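Local coordinates for succinyl-CoA ligase (ADP-forming) subunit alpha (Methanosaeta concilii, PDB 6HXI), which is a succinyl-CoA ligase-type subunit that joins a CoA-ligase region to a citrate synthase-like region and binds coenzyme A, at residues 225-230 against 313-318; 300-303 against 307-310; 398-403 against 512-517; 462-467 against 472-477. All blocks are in the same frame, centred on the assembly; numbering follows the deposited sequence.

Contact 1. Residues 225-230 against 313-318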
loop_
_atom_site.group_PDB
_atom_site.type_symbol
_atom_site.label_atom_id
_atom_site.label_comp_id
_atom_site.label_asym_id
_atom_site.label_seq_id
_atom_site.Cartn_x
_atom_site.Cartn_y
_atom_site.Cartn_z
ATOM N N ILE B 225 49.717 19.943 42.173
ATOM C CA ILE B 225 49.756 21.368 41.830
ATOM C C ILE B 225 50.843 22.073 42.663
ATOM O O ILE B 225 50.823 22.003 43.899
ATOM C CB ILE B 225 48.347 22.016 42.009
ATOM C CG1 ILE B 225 47.366 21.499 40.930
ATOM C CG2 ILE B 225 48.412 23.570 42.017
ATOM C CD1 ILE B 225 45.873 21.592 41.259
ATOM N N LYS B 226 51.775 22.762 41.973
ATOM C CA LYS B 226 52.877 23.522 42.581
ATOM C C LYS B 226 52.726 25.029 42.267
ATOM O O LYS B 226 53.431 25.860 42.832
ATOM C CB LYS B 226 54.236 23.019 42.037
ATOM C CG LYS B 226 54.356 21.509 41.828
ATOM C CD LYS B 226 54.484 20.722 43.123
ATOM C CE LYS B 226 54.679 19.254 42.864
ATOM N NZ LYS B 226 54.590 18.479 44.120
ATOM N N MET B 227 51.802 25.375 41.365
ATOM C CA MET B 227 51.618 26.743 40.895
ATOM C C MET B 227 50.135 27.085 40.757
ATOM O O MET B 227 49.374 26.276 40.215
ATOM C CB MET B 227 52.273 26.799 39.515
ATOM C CG MET B 227 52.943 28.065 39.196
ATOM S SD MET B 227 53.606 27.888 37.528
ATOM C CE MET B 227 53.040 29.376 36.849
ATOM N N ILE B 228 49.718 28.285 41.223
ATOM C CA ILE B 228 48.321 28.741 41.079
ATOM C C ILE B 228 48.272 29.983 40.167
ATOM O O ILE B 228 49.153 30.830 40.224
ATOM C CB ILE B 228 47.544 28.922 42.423
ATOM C CG1 ILE B 228 47.785 27.724 43.395
ATOM C CG2 ILE B 228 46.030 29.125 42.165
ATOM C CD1 ILE B 228 47.374 27.943 44.873
ATOM N N ALA B 229 47.304 30.037 39.262
ATOM C CA ALA B 229 47.160 31.165 38.343
ATOM C C ALA B 229 45.701 31.563 38.275
ATOM O O ALA B 229 44.846 30.689 38.153
ATOM C CB ALA B 229 47.664 30.780 36.959
ATOM N N CYS B 230 45.393 32.864 38.379
ATOM C CA CYS B 230 43.997 33.266 38.232
ATOM C C CYS B 230 43.817 34.549 37.448
ATOM O O CYS B 230 44.717 35.370 37.351
ATOM C CB CYS B 230 43.248 33.303 39.556
ATOM S SG CYS B 230 43.746 34.629 40.651
ATOM N N ARG B 313 55.734 32.042 33.080
ATOM C CA ARG B 313 57.073 31.561 32.714
ATOM C C ARG B 313 58.077 31.803 33.835
ATOM O O ARG B 313 58.875 30.915 34.131
ATOM C CB ARG B 313 57.555 32.224 31.409
ATOM C CG ARG B 313 58.807 31.615 30.795
ATOM C CD ARG B 313 58.902 32.005 29.336
ATOM N NE ARG B 313 60.029 31.371 28.653
ATOM C CZ ARG B 313 60.007 30.957 27.387
ATOM N NH1 ARG B 313 58.902 31.082 26.657
ATOM N NH2 ARG B 313 61.087 30.411 26.843
ATOM N N GLN B 314 58.006 32.988 34.470
ATOM C CA GLN B 314 58.882 33.405 35.560
ATOM C C GLN B 314 58.682 32.547 36.805
ATOM O O GLN B 314 59.666 32.122 37.407
ATOM C CB GLN B 314 58.664 34.889 35.880
ATOM C CG GLN B 314 59.570 35.822 35.097
ATOM C CD GLN B 314 59.206 37.263 35.339
ATOM O OE1 GLN B 314 58.607 37.911 34.481
ATOM N NE2 GLN B 314 59.518 37.779 36.528
ATOM N N VAL B 315 57.413 32.310 37.187
ATOM C CA VAL B 315 57.046 31.519 38.361
ATOM C C VAL B 315 57.352 30.024 38.151
ATOM O O VAL B 315 57.837 29.376 39.081
ATOM C CB VAL B 315 55.590 31.785 38.811
ATOM C CG1 VAL B 315 55.195 30.871 39.955
ATOM C CG2 VAL B 315 55.407 33.244 39.223
ATOM N N TYR B 316 57.085 29.488 36.934
ATOM C CA TYR B 316 57.381 28.100 36.588
ATOM C C TYR B 316 58.906 27.867 36.656
ATOM O O TYR B 316 59.341 26.923 37.319
ATOM C CB TYR B 316 56.779 27.714 35.209
ATOM C CG TYR B 316 57.193 26.343 34.705
ATOM C CD1 TYR B 316 56.580 25.185 35.182
ATOM C CD2 TYR B 316 58.195 26.204 33.746
ATOM C CE1 TYR B 316 56.984 23.921 34.748
ATOM C CE2 TYR B 316 58.612 24.946 33.310
ATOM C CZ TYR B 316 58.001 23.807 33.812
ATOM O OH TYR B 316 58.404 22.565 33.374
ATOM N N ASP B 317 59.707 28.756 36.026
ATOM C CA ASP B 317 61.174 28.679 36.021
ATOM C C ASP B 317 61.734 28.651 37.432
ATOM O O ASP B 317 62.664 27.894 37.692
ATOM C CB ASP B 317 61.803 29.822 35.204
ATOM C CG ASP B 317 61.759 29.638 33.689
ATOM O OD1 ASP B 317 61.209 28.607 33.221
ATOM O OD2 ASP B 317 62.257 30.532 32.968
ATOM N N MET B 318 61.149 29.439 38.349
ATOM C CA MET B 318 61.518 29.489 39.761
ATOM C C MET B 318 61.268 28.121 40.423
ATOM O O MET B 318 62.105 27.673 41.205
ATOM C CB MET B 318 60.732 30.607 40.454
ATOM C CG MET B 318 60.835 30.620 41.962
ATOM S SD MET B 318 59.685 31.831 42.666
ATOM C CE MET B 318 58.152 30.923 42.609
#

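Contact 2. Residues 300-303 against 307-310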
loop_
_atom_site.group_PDB
_atom_site.type_symbol
_atom_site.label_atom_id
_atom_site.label_comp_id
_atom_site.label_asym_id
_atom_site.label_seq_id
_atom_site.Cartn_x
_atom_site.Cartn_y
_atom_site.Cartn_z
ATOM N N TYR B 300 51.956 37.327 42.185
ATOM C CA TYR B 300 52.760 37.715 41.030
ATOM C C TYR B 300 51.783 38.361 40.035
ATOM O O TYR B 300 50.934 37.678 39.446
ATOM C CB TYR B 300 53.487 36.488 40.454
ATOM C CG TYR B 300 54.507 35.918 41.413
ATOM C CD1 TYR B 300 54.130 35.027 42.416
ATOM C CD2 TYR B 300 55.845 36.288 41.338
ATOM C CE1 TYR B 300 55.061 34.532 43.332
ATOM C CE2 TYR B 300 56.792 35.766 42.220
ATOM C CZ TYR B 300 56.393 34.901 43.228
ATOM O OH TYR B 300 57.316 34.388 44.109
ATOM N N VAL B 301 51.815 39.703 39.957
ATOM C CA VAL B 301 50.880 40.477 39.128
ATOM C C VAL B 301 51.582 41.091 37.904
ATOM O O VAL B 301 52.514 41.867 38.096
ATOM C CB VAL B 301 50.116 41.539 39.975
ATOM C CG1 VAL B 301 49.065 42.275 39.141
ATOM C CG2 VAL B 301 49.472 40.910 41.210
ATOM N N PRO B 302 51.158 40.794 36.652
ATOM C CA PRO B 302 51.815 41.416 35.485
ATOM C C PRO B 302 51.462 42.905 35.314
ATOM O O PRO B 302 50.604 43.413 36.037
ATOM C CB PRO B 302 51.296 40.572 34.310
ATOM C CG PRO B 302 49.974 40.109 34.740
ATOM C CD PRO B 302 50.064 39.897 36.228
ATOM N N ARG B 303 52.119 43.594 34.361
ATOM C CA ARG B 303 51.898 45.020 34.043
ATOM C C ARG B 303 50.536 45.190 33.328
ATOM O O ARG B 303 49.834 46.178 33.547
ATOM C CB ARG B 303 53.062 45.540 33.164
ATOM C CG ARG B 303 53.289 47.066 33.131
ATOM C CD ARG B 303 52.558 47.799 32.004
ATOM N NE ARG B 303 52.531 47.044 30.745
ATOM C CZ ARG B 303 51.675 47.261 29.748
ATOM N NH1 ARG B 303 50.765 48.226 29.844
ATOM N NH2 ARG B 303 51.715 46.512 28.656
ATOM N N ASP B 307 51.548 40.642 29.366
ATOM C CA ASP B 307 52.624 39.925 30.040
ATOM C C ASP B 307 52.111 38.892 31.101
ATOM O O ASP B 307 52.837 38.621 32.050
ATOM C CB ASP B 307 53.704 40.879 30.604
ATOM C CG ASP B 307 53.225 42.047 31.437
ATOM O OD1 ASP B 307 52.378 42.826 30.940
ATOM O OD2 ASP B 307 53.785 42.256 32.536
ATOM N N TYR B 308 50.909 38.251 30.900
ATOM C CA TYR B 308 50.403 37.193 31.807
ATOM C C TYR B 308 51.296 35.940 31.690
ATOM O O TYR B 308 51.823 35.469 32.699
ATOM C CB TYR B 308 48.910 36.831 31.537
ATOM C CG TYR B 308 48.264 36.020 32.645
ATOM C CD1 TYR B 308 48.356 34.629 32.668
ATOM C CD2 TYR B 308 47.586 36.643 33.688
ATOM C CE1 TYR B 308 47.781 33.880 33.694
ATOM C CE2 TYR B 308 46.997 35.904 34.717
ATOM C CZ TYR B 308 47.096 34.523 34.712
ATOM O OH TYR B 308 46.518 33.803 35.725
ATOM N N GLY B 309 51.456 35.426 30.467
ATOM C CA GLY B 309 52.273 34.251 30.173
ATOM C C GLY B 309 53.702 34.406 30.635
ATOM O O GLY B 309 54.295 33.458 31.157
ATOM N N GLU B 310 54.255 35.612 30.489
ATOM C CA GLU B 310 55.622 35.862 30.940
ATOM C C GLU B 310 55.742 35.674 32.466
ATOM O O GLU B 310 56.669 35.003 32.920
ATOM C CB GLU B 310 56.153 37.211 30.437
ATOM C CG GLU B 310 57.595 37.524 30.845
ATOM C CD GLU B 310 58.633 36.408 30.771
ATOM O OE1 GLU B 310 59.460 36.320 31.709
ATOM O OE2 GLU B 310 58.627 35.628 29.788
#

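Contact 3. Residues 398-403 against 512-517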
loop_
_atom_site.group_PDB
_atom_site.type_symbol
_atom_site.label_atom_id
_atom_site.label_comp_id
_atom_site.label_asym_id
_atom_site.label_seq_id
_atom_site.Cartn_x
_atom_site.Cartn_y
_atom_site.Cartn_z
ATOM N N PRO B 398 -0.424 26.632 -20.282
ATOM C CA PRO B 398 -1.396 27.710 -20.517
ATOM C C PRO B 398 -2.633 27.485 -19.658
ATOM O O PRO B 398 -2.885 26.353 -19.221
ATOM C CB PRO B 398 -1.692 27.628 -22.018
ATOM C CG PRO B 398 -1.146 26.343 -22.479
ATOM C CD PRO B 398 -0.247 25.756 -21.465
ATOM N N GLU B 399 -3.375 28.550 -19.388
ATOM C CA GLU B 399 -4.606 28.536 -18.577
ATOM C C GLU B 399 -5.606 27.437 -18.960
ATOM O O GLU B 399 -6.066 26.749 -18.057
ATOM C CB GLU B 399 -5.294 29.923 -18.568
ATOM C CG GLU B 399 -4.461 30.920 -17.753
ATOM C CD GLU B 399 -4.962 32.341 -17.604
ATOM O OE1 GLU B 399 -6.188 32.523 -17.419
ATOM O OE2 GLU B 399 -4.114 33.266 -17.597
ATOM N N TYR B 400 -5.887 27.211 -20.265
ATOM C CA TYR B 400 -6.809 26.155 -20.671
ATOM C C TYR B 400 -6.312 24.746 -20.315
ATOM O O TYR B 400 -7.131 23.863 -20.066
ATOM C CB TYR B 400 -7.203 26.222 -22.176
ATOM C CG TYR B 400 -6.071 25.802 -23.091
ATOM C CD1 TYR B 400 -5.122 26.720 -23.514
ATOM C CD2 TYR B 400 -5.876 24.460 -23.427
ATOM C CE1 TYR B 400 -4.052 26.339 -24.310
ATOM C CE2 TYR B 400 -4.749 24.050 -24.146
ATOM C CZ TYR B 400 -3.841 25.001 -24.584
ATOM O OH TYR B 400 -2.771 24.707 -25.395
ATOM N N ALA B 401 -4.990 24.519 -20.352
ATOM C CA ALA B 401 -4.421 23.210 -20.018
ATOM C C ALA B 401 -4.512 22.963 -18.477
ATOM O O ALA B 401 -5.001 21.925 -18.054
ATOM C CB ALA B 401 -2.965 23.120 -20.515
ATOM N N ALA B 402 -4.096 23.939 -17.650
ATOM C CA ALA B 402 -4.157 23.838 -16.185
ATOM C C ALA B 402 -5.624 23.678 -15.717
ATOM O O ALA B 402 -5.877 22.875 -14.846
ATOM C CB ALA B 402 -3.530 25.084 -15.560
ATOM N N HIS B 403 -6.589 24.376 -16.341
ATOM C CA HIS B 403 -7.996 24.225 -15.985
ATOM C C HIS B 403 -8.542 22.885 -16.420
ATOM O O HIS B 403 -9.409 22.353 -15.748
ATOM C CB HIS B 403 -8.843 25.359 -16.580
ATOM C CG HIS B 403 -10.267 25.371 -16.103
ATOM N ND1 HIS B 403 -11.267 24.619 -16.749
ATOM C CD2 HIS B 403 -10.839 26.063 -15.087
ATOM C CE1 HIS B 403 -12.402 24.892 -16.113
ATOM N NE2 HIS B 403 -12.204 25.759 -15.112
ATOM N N ASN B 512 -12.246 25.555 -25.920
ATOM C CA ASN B 512 -10.997 26.177 -25.454
ATOM C C ASN B 512 -9.657 25.619 -25.962
ATOM O O ASN B 512 -8.654 26.322 -25.853
ATOM C CB ASN B 512 -10.981 26.166 -23.912
ATOM C CG ASN B 512 -12.133 26.943 -23.313
ATOM O OD1 ASN B 512 -12.129 28.174 -23.265
ATOM N ND2 ASN B 512 -13.181 26.252 -22.937
ATOM N N PHE B 513 -9.610 24.398 -26.496
ATOM C CA PHE B 513 -8.316 23.894 -26.963
ATOM C C PHE B 513 -7.927 24.461 -28.298
ATOM O O PHE B 513 -8.717 24.358 -29.242
ATOM C CB PHE B 513 -8.280 22.358 -27.060
ATOM C CG PHE B 513 -8.141 21.551 -25.798
ATOM C CD1 PHE B 513 -8.490 22.093 -24.560
ATOM C CD2 PHE B 513 -7.763 20.199 -25.853
ATOM C CE1 PHE B 513 -8.445 21.311 -23.411
ATOM C CE2 PHE B 513 -7.709 19.437 -24.713
ATOM C CZ PHE B 513 -8.074 19.988 -23.501
ATOM N N PRO B 514 -6.685 24.949 -28.447
ATOM C CA PRO B 514 -6.247 25.436 -29.763
ATOM C C PRO B 514 -6.426 24.400 -30.876
ATOM O O PRO B 514 -6.876 24.762 -31.965
ATOM C CB PRO B 514 -4.785 25.811 -29.522
ATOM C CG PRO B 514 -4.754 26.203 -28.065
ATOM C CD PRO B 514 -5.638 25.175 -27.427
ATOM N N SER B 515 -6.135 23.112 -30.581
ATOM C CA SER B 515 -6.291 21.975 -31.498
ATOM C C SER B 515 -6.918 20.765 -30.796
ATOM O O SER B 515 -6.593 20.488 -29.645
ATOM C CB SER B 515 -4.950 21.562 -32.091
ATOM O OG SER B 515 -4.139 20.923 -31.121
ATOM N N THR B 516 -7.810 20.047 -31.507
ATOM C CA THR B 516 -8.506 18.828 -31.057
ATOM C C THR B 516 -8.449 17.794 -32.202
ATOM O O THR B 516 -9.482 17.226 -32.553
ATOM C CB THR B 516 -9.978 19.134 -30.652
ATOM O OG1 THR B 516 -10.711 19.522 -31.813
ATOM C CG2 THR B 516 -10.117 20.222 -29.567
ATOM N N GLU B 517 -7.260 17.568 -32.804
ATOM C CA GLU B 517 -7.059 16.624 -33.918
ATOM C C GLU B 517 -7.368 15.159 -33.532
ATOM O O GLU B 517 -8.060 14.452 -34.278
ATOM C CB GLU B 517 -5.627 16.750 -34.445
ATOM C CG GLU B 517 -5.423 16.217 -35.859
ATOM C CD GLU B 517 -3.997 16.196 -36.392
ATOM O OE1 GLU B 517 -3.048 16.031 -35.587
ATOM O OE2 GLU B 517 -3.838 16.275 -37.632
#

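Contact 4. Residues 462-467 against 472-477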
loop_
_atom_site.group_PDB
_atom_site.type_symbol
_atom_site.label_atom_id
_atom_site.label_comp_id
_atom_site.label_asym_id
_atom_site.label_seq_id
_atom_site.Cartn_x
_atom_site.Cartn_y
_atom_site.Cartn_z
ATOM N N LYS B 462 -3.884 7.296 -30.442
ATOM C CA LYS B 462 -2.713 8.037 -30.939
ATOM C C LYS B 462 -2.023 7.240 -32.078
ATOM O O LYS B 462 -1.765 7.790 -33.140
ATOM C CB LYS B 462 -1.721 8.346 -29.796
ATOM C CG LYS B 462 -0.750 9.447 -30.117
ATOM C CD LYS B 462 0.541 9.374 -29.329
ATOM C CE LYS B 462 1.438 10.467 -29.853
ATOM N NZ LYS B 462 2.850 10.043 -30.019
ATOM N N ARG B 463 -1.773 5.947 -31.855
ATOM C CA ARG B 463 -1.136 5.046 -32.817
ATOM C C ARG B 463 -1.938 4.964 -34.130
ATOM O O ARG B 463 -1.378 5.201 -35.193
ATOM C CB ARG B 463 -0.918 3.659 -32.179
ATOM C CG ARG B 463 -0.370 2.604 -33.140
ATOM C CD ARG B 463 -0.582 1.184 -32.645
ATOM N NE ARG B 463 -1.992 0.877 -32.371
ATOM C CZ ARG B 463 -2.879 0.473 -33.277
ATOM N NH1 ARG B 463 -2.525 0.330 -34.549
ATOM N NH2 ARG B 463 -4.131 0.221 -32.920
ATOM N N ALA B 464 -3.237 4.716 -34.061
ATOM C CA ALA B 464 -4.078 4.631 -35.246
ATOM C C ALA B 464 -3.992 5.892 -36.083
ATOM O O ALA B 464 -3.692 5.814 -37.269
ATOM C CB ALA B 464 -5.523 4.352 -34.847
ATOM N N GLN B 465 -4.209 7.060 -35.453
ATOM C CA GLN B 465 -4.203 8.363 -36.084
ATOM C C GLN B 465 -2.825 8.733 -36.618
ATOM O O GLN B 465 -2.760 9.340 -37.678
ATOM C CB GLN B 465 -4.727 9.395 -35.085
ATOM C CG GLN B 465 -5.165 10.730 -35.692
ATOM C CD GLN B 465 -4.234 11.881 -35.432
ATOM O OE1 GLN B 465 -3.332 11.832 -34.590
ATOM N NE2 GLN B 465 -4.472 12.969 -36.124
ATOM N N GLU B 466 -1.738 8.338 -35.925
ATOM C CA GLU B 466 -0.341 8.613 -36.328
ATOM C C GLU B 466 0.031 7.791 -37.567
ATOM O O GLU B 466 0.427 8.356 -38.593
ATOM C CB GLU B 466 0.662 8.241 -35.210
ATOM C CG GLU B 466 1.037 9.335 -34.230
ATOM C CD GLU B 466 1.963 8.848 -33.130
ATOM O OE1 GLU B 466 2.910 9.588 -32.785
ATOM O OE2 GLU B 466 1.763 7.716 -32.631
ATOM N N THR B 467 -0.102 6.440 -37.457
ATOM C CA THR B 467 0.220 5.481 -38.521
ATOM C C THR B 467 -0.663 5.680 -39.774
ATOM O O THR B 467 -0.503 4.964 -40.762
ATOM C CB THR B 467 0.219 4.039 -37.995
ATOM O OG1 THR B 467 -1.112 3.641 -37.662
ATOM C CG2 THR B 467 1.158 3.845 -36.804
ATOM N N GLU B 472 -12.206 3.670 -40.001
ATOM C CA GLU B 472 -12.804 2.386 -40.433
ATOM C C GLU B 472 -11.795 1.253 -40.318
ATOM O O GLU B 472 -12.140 0.195 -39.809
ATOM C CB GLU B 472 -13.345 2.461 -41.882
ATOM C CG GLU B 472 -14.198 3.683 -42.216
ATOM C CD GLU B 472 -13.445 4.984 -42.442
ATOM O OE1 GLU B 472 -12.622 5.041 -43.386
ATOM O OE2 GLU B 472 -13.679 5.947 -41.673
ATOM N N GLN B 473 -10.538 1.502 -40.738
ATOM C CA GLN B 473 -9.430 0.546 -40.672
ATOM C C GLN B 473 -9.056 0.224 -39.245
ATOM O O GLN B 473 -8.754 -0.932 -38.956
ATOM C CB GLN B 473 -8.201 1.044 -41.461
ATOM C CG GLN B 473 -8.417 1.052 -42.975
ATOM C CD GLN B 473 -7.180 1.470 -43.727
ATOM O OE1 GLN B 473 -6.751 2.629 -43.671
ATOM N NE2 GLN B 473 -6.592 0.530 -44.463
ATOM N N PHE B 474 -9.081 1.236 -38.345
ATOM C CA PHE B 474 -8.782 1.063 -36.922
ATOM C C PHE B 474 -9.867 0.208 -36.280
ATOM O O PHE B 474 -9.550 -0.781 -35.610
ATOM C CB PHE B 474 -8.663 2.430 -36.210
ATOM C CG PHE B 474 -8.569 2.410 -34.691
ATOM C CD1 PHE B 474 -7.640 1.592 -34.039
ATOM C CD2 PHE B 474 -9.343 3.275 -33.920
ATOM C CE1 PHE B 474 -7.493 1.639 -32.650
ATOM C CE2 PHE B 474 -9.205 3.305 -32.532
ATOM C CZ PHE B 474 -8.265 2.496 -31.909
ATOM N N VAL B 475 -11.150 0.562 -36.526
ATOM C CA VAL B 475 -12.311 -0.189 -36.022
ATOM C C VAL B 475 -12.201 -1.646 -36.509
ATOM O O VAL B 475 -12.246 -2.557 -35.686
ATOM C CB VAL B 475 -13.655 0.518 -36.376
ATOM C CG1 VAL B 475 -14.875 -0.353 -36.062
ATOM C CG2 VAL B 475 -13.761 1.864 -35.665
ATOM N N GLY B 476 -11.922 -1.828 -37.807
ATOM C CA GLY B 476 -11.736 -3.140 -38.426
ATOM C C GLY B 476 -10.582 -3.955 -37.859
ATOM O O GLY B 476 -10.765 -5.123 -37.531
ATOM N N GLU B 477 -9.384 -3.349 -37.726
ATOM C CA GLU B 477 -8.183 -3.999 -37.175
ATOM C C GLU B 477 -8.420 -4.538 -35.743
ATOM O O GLU B 477 -8.052 -5.676 -35.432
ATOM C CB GLU B 477 -6.978 -3.015 -37.195
ATOM C CG GLU B 477 -5.720 -3.552 -36.524
ATOM C CD GLU B 477 -4.679 -2.534 -36.108
ATOM O OE1 GLU B 477 -4.426 -2.414 -34.887
ATOM O OE2 GLU B 477 -4.071 -1.904 -37.002
#

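Contact 1. Residues 225-230 against 313-318
Met227 faces Val315 and Tyr316 across an apolar seam; the shortest bond within either segment, Asp317 N to Arg313 O at 3.0 Å, belongs to the helix that presents those two residues. On the strand side, the backbone of Met227 is paired with Cys171 and Gly173. Its side chain leaves the sheet nearly straight (chi2 -179°) and then bends at the sulfur, which lays the terminal methyl against the helix. CG meets Val315 CG1 at 3.7 Å, the two side chains crossing at a slant, while CE comes within 4.0 Å of Val315 CB. This is the layering of an alpha/beta domain: strand 227-233, between parallel neighbours 172-176 and 255-260, has helix 308-322 on one face and helix 212-221, touched by Ile228, on the other. The unbranched, pliable methionine suits a place where a strand must reach over to a helix. SD lies 3.9 Å from Tyr316 CB, in plain apolar contact. With Val315 CG1 anti to the backbone N (chi1 175°), one methyl is turned to Met227, and CG2 is left to pack on Tyr300. Val312 and Leu319 of the same helix also touch Met227.

Contact 2. Residues 300-303 against 307-310
Asp307 takes the backbone N-H of Arg303 on its OD2 oxygen, in a short, nearly straight hydrogen bond (N to OD2 2.8 Å, N-H...O angle 166°). The donor arrives on the syn side of the carboxylate, tilted 30° from its plane. Pro302 CB packs against the same residue, 3.5 Å from the carboxylate atom Asp307 OD2 and 3.4 Å from the backbone Asp307 O, which leaves the pyrrolidine ring wedged against the first turn of the helix. Further along, Pro302 CG approaches Tyr308 CD2 obliquely at 4.3 Å, a lighter touch.

Next come the groups that hold these in position. Asp307 CG sits between the backbone N and the carbonyl carbon (chi1 50°), and this swings the carboxylate back over the loop. Its OD1 accepts from Ser304 N, and with OD2 it thus grips two successive amides. Although Asp307 occupies the N-cap position of helix 308-322, its side chain makes no capping bond; it clamps the turn leading into the helix instead. Pro302 and Tyr308 both lean on Trp258 of strand 255-260, and Tyr308 OH makes a weak hydrogen bond to Cys230 O. Outward, Arg303 packs on Asp292 of the neighbouring Citrate lyase chain.

Aspartate suits this place because its short arm offers two acceptors to a tight turn. Arg303 NE stands 4.2 Å from Asp307 OD1, well off the guanidinium plane, so attraction there is purely electrostatic; together with the two amide donors it would be expected to favour the charged carboxylate.

Contact 3. Residues 398-403 against 512-517
Tyr400 presses the flat of its ring onto Pro514, the tight part of this contact. Pro514 CD stands over the face in a CH-pi interaction, 3.6 Å from the ring centroid and 24° off the normal, and is closest to Tyr400 CZ at 3.4 Å. The opposite face is lined near its rim by Ala401 CB. Tyr400 CG lies between its backbone N and carbonyl carbon (chi1 72°), which carries the ring across to the 512-517 loop. Beside the proline, Tyr400 CD2 touches Phe513 CD1 at 3.7 Å; the two rings meet obliquely, their planes inclined at 54°. Buried Phe513 has an edge-to-face partner in Phe404.

The Asn512 flank is looser and, like Pro514, exposed to solvent. Asn512 approaches only through its CB, 4.2 Å from Tyr400 CB, and its carbonyl oxygen; its ND2 is bonded to Tyr508 O. Here the start of helix 399-412 is joined to the end of helix 500-512 within the citrate synthase-like region. The tyrosine offers a flat face and the proline ring lays its CD against it. Adhesion therefore rests on dispersion and on the C-H groups of Pro514 CD, probably slightly polarised by the adjoining nitrogen, meeting an electron-rich ring.

Contact 4. Residues 462-467 against 472-477
Ala464 and Arg463 meet Phe474 and Glu477 inside a helical hairpin of the citrate synthase-like region, where helix 453-466 turns back through a short link into helix 471-480. The two short axes pass 10.3 Å apart with their directions at 133°. Along the second helix Phe474 comes first, as the apolar filler. Its CG stands anti to the backbone N (chi1 171°), bringing the ring under Ala464, whose CB sits over one face in a CH-pi contact 3.8 Å from the centroid. A methyl is small enough to sit on the ring while the backbones of Ala464 and Phe474 approach. Arg463 NH2 lies at the ring edge, 3.7 Å from Phe474 CE1. Phe461, edge-to-face, and Tyr521 add to the packing, and bound coenzyme A is about 8 Å from the Phe474 side chain. One turn on, Glu477, extended beyond CG, reaches toward the guanidinium from the opposite direction and meets it obliquely, the planes 33° apart. Both ions have second partners: Arg463 NH2 is also bridged to Glu460, and Glu477 OE1 to Lys481. Between the helices the salt bridge is long, Arg463 NH2 to Glu477 OE1 at 3.3 Å, with Arg463 NH1 3.4 Å from that same oxygen.

How the contacts relate
Contacts 1 and 2 share helix 308-322 and touch each other, contact 2 being nested within the chain loop that contact 1 closes. Contact 1 is fully buried and apolar, as befits a sheet-helix interface; contact 2, at the helix start, is partly exposed and adds a carboxylate clamp. On the opposite side of the chain's centre, contacts 3 and 4 join helices of the citrate synthase-like region. Their centres are about 24 Å apart, and Glu517 packs on Gln465 between them. Both include a CH-pi contact and are partly buried, but contact 3 has the more exposed members and stays apolar, where contact 4 adds a salt bridge. The centres of contacts 1 and 4 are about 100 Å apart.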